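Local coordinates for esterase (Thermotoga maritima, PDB 3DOH), which probably hydrolyses carboxylic esters as a thermostable alpha/beta-hydrolase that carries an additional immunoglobulin-like domain at its N-terminal end, at residues 92-97 with 103-108. Sequence-based numbering, arbitrary orientation.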
loop_
_atom_site.group_PDB
_atom_site.type_symbol
_atom_site.label_atom_id
_atom_site.label_comp_id
_atom_site.label_asym_id
_atom_site.label_seq_id
_atom_site.Cartn_x
_atom_site.Cartn_y
_atom_site.Cartn_z
ATOM N N SER A 92 7.730 17.979 15.727
ATOM C CA SER A 92 6.915 18.347 16.856
ATOM C C SER A 92 7.700 18.627 18.161
ATOM O O SER A 92 7.369 19.574 18.885
ATOM C CB SER A 92 5.781 17.346 17.055
ATOM O OG SER A 92 6.227 16.010 17.008
ATOM N N ASN A 93 8.742 17.836 18.436
ATOM C CA ASN A 93 9.618 18.005 19.604
ATOM C C ASN A 93 10.193 19.390 19.739
ATOM O O ASN A 93 10.529 20.015 18.752
ATOM C CB ASN A 93 10.746 16.998 19.552
ATOM C CG ASN A 93 10.255 15.569 19.804
ATOM O OD1 ASN A 93 9.927 15.189 20.928
ATOM N ND2 ASN A 93 10.190 14.771 18.740
ATOM N N THR A 94 10.302 19.887 20.961
ATOM C CA THR A 94 10.931 21.200 21.168
ATOM C C THR A 94 12.444 21.075 21.405
ATOM O O THR A 94 13.196 22.057 21.300
ATOM C CB THR A 94 10.250 22.014 22.295
ATOM O OG1 THR A 94 10.292 21.269 23.505
ATOM C CG2 THR A 94 8.806 22.287 21.945
ATOM N N ILE A 95 12.888 19.860 21.683
ATOM C CA ILE A 95 14.235 19.663 22.149
ATOM C C ILE A 95 15.031 18.912 21.112
ATOM O O ILE A 95 14.733 17.758 20.823
ATOM C CB ILE A 95 14.266 18.894 23.502
ATOM C CG1 ILE A 95 13.474 19.671 24.570
ATOM C CG2 ILE A 95 15.740 18.585 23.922
ATOM C CD1 ILE A 95 13.296 18.954 25.906
ATOM N N VAL A 96 16.051 19.548 20.556
ATOM C CA VAL A 96 16.958 18.812 19.689
ATOM C C VAL A 96 18.098 18.215 20.524
ATOM O O VAL A 96 18.751 18.916 21.303
ATOM C CB VAL A 96 17.426 19.617 18.406
ATOM C CG1 VAL A 96 18.526 20.612 18.732
ATOM C CG2 VAL A 96 17.866 18.649 17.262
ATOM N N PHE A 97 18.256 16.897 20.381
ATOM C CA PHE A 97 19.336 16.127 20.988
ATOM C C PHE A 97 20.628 16.467 20.283
ATOM O O PHE A 97 20.934 15.860 19.272
ATOM C CB PHE A 97 19.126 14.595 20.812
ATOM C CG PHE A 97 17.813 14.067 21.352
ATOM C CD1 PHE A 97 17.487 14.193 22.716
ATOM C CD2 PHE A 97 16.903 13.415 20.491
ATOM C CE1 PHE A 97 16.264 13.700 23.229
ATOM C CE2 PHE A 97 15.667 12.915 20.973
ATOM C CZ PHE A 97 15.348 13.059 22.359
ATOM N N ASN A 103 21.440 18.164 25.571
ATOM C CA ASN A 103 20.336 18.565 24.707
ATOM C C ASN A 103 19.998 20.045 24.855
ATOM O O ASN A 103 20.249 20.648 25.898
ATOM C CB ASN A 103 19.099 17.712 24.988
ATOM C CG ASN A 103 19.364 16.229 24.824
ATOM O OD1 ASN A 103 20.435 15.825 24.372
ATOM N ND2 ASN A 103 18.387 15.408 25.193
ATOM N N THR A 104 19.425 20.625 23.805
ATOM C CA THR A 104 19.053 22.034 23.815
ATOM C C THR A 104 17.648 22.238 23.258
ATOM O O THR A 104 17.251 21.581 22.294
ATOM C CB THR A 104 20.046 22.886 23.002
ATOM O OG1 THR A 104 19.548 24.226 22.889
ATOM C CG2 THR A 104 20.236 22.301 21.612
ATOM N N ARG A 105 16.900 23.151 23.868
ATOM C CA ARG A 105 15.577 23.514 23.373
ATOM C C ARG A 105 15.642 24.746 22.477
ATOM O O ARG A 105 15.559 25.877 22.954
ATOM C CB ARG A 105 14.619 23.763 24.539
ATOM C CG ARG A 105 13.163 23.464 24.221
ATOM C CD ARG A 105 12.236 24.051 25.272
ATOM N NE ARG A 105 11.580 25.270 24.805
ATOM C CZ ARG A 105 10.264 25.414 24.692
ATOM N NH1 ARG A 105 9.455 24.414 25.014
ATOM N NH2 ARG A 105 9.756 26.559 24.259
ATOM N N MET A 106 15.792 24.517 21.176
ATOM C CA MET A 106 15.047 25.272 20.175
ATOM C C MET A 106 14.157 26.324 20.827
ATOM O O MET A 106 13.130 26.000 21.423
ATOM C CB MET A 106 14.204 24.331 19.312
ATOM C CG MET A 106 14.510 24.411 17.825
ATOM S SD MET A 106 13.810 23.033 16.896
ATOM C CE MET A 106 13.142 23.890 15.472
ATOM N N LYS A 107 14.558 27.587 20.709
ATOM C CA LYS A 107 13.609 28.678 20.523
ATOM C C LYS A 107 12.558 28.322 19.477
ATOM O O LYS A 107 12.889 27.892 18.371
ATOM C CB LYS A 107 14.339 29.960 20.119
ATOM C CG LYS A 107 15.212 29.813 18.884
ATOM C CD LYS A 107 16.504 30.603 19.023
ATOM C CE LYS A 107 17.200 30.294 20.339
ATOM N NZ LYS A 107 16.892 31.311 21.382
ATOM N N LEU A 108 11.291 28.503 19.833
ATOM C CA LEU A 108 10.174 28.044 18.986
ATOM C C LEU A 108 9.750 29.065 17.965
ATOM O O LEU A 108 9.586 30.226 18.297
ATOM C CB LEU A 108 8.959 27.616 19.825
ATOM C CG LEU A 108 9.152 26.293 20.557
ATOM C CD1 LEU A 108 7.954 25.980 21.459
ATOM C CD2 LEU A 108 9.405 25.203 19.507
#
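Val96 and Thr104 face each other as an antiparallel hydrogen-bonded pair, a single bridge in which Val96 N donates to Thr104 O (2.9 Å) and Thr104 N returns an almost straight bond to Val96 O (3.1 Å, 177° at the hydrogen). The first of these bonds is the more bent, with 132° at its hydrogen. On one side of the bridge the methyls Val96 CG1 and Thr104 CG2 lie alongside each other, 3.8 Å apart; each occupies the position between its own backbone N and carbonyl carbon. Ile95, on the other side, works with both of its branches: CG2 rests against Asn103 CB where the two side chains cross at about a right angle, while CG1 meets the aliphatic CG of Arg105 at 3.8 Å. Beyond the bridge, the amide of Asn103 runs beside Phe97, its plane turned 68° from that of the ring, and reaches the ring's edge rather than its face. At the opposite end the side chains of Thr94 and Arg105 cross at a slant, and Arg105 CG, anti to its own backbone N, lies close to Thr94 O. The methyl Thr94 CG2 fits against both branches of Leu108, CD1 and CD2, each at 3.8 Å. The polar ends of Thr94 and Arg105 converge on Glu20, which accepts a hydrogen bond from Thr94 OG1 and forms a salt bridge with Arg105 NH1, while Arg105 NH2 pairs with Glu136. This is one of the links of the loop between strands 80-85 and 110-114 to the body of the immunoglobulin-like domain; Ile95 and Arg105 also touch Leu192 of helix 192-195, in the hydrolase part of the chain, so the loop appears to lie where the two domains meet. One two-bond bridge thus ties the loop to itself, and the two carboxylates, by dividing the guanidinium between them, probably stabilise its positive charge and restrict how the arginine can turn.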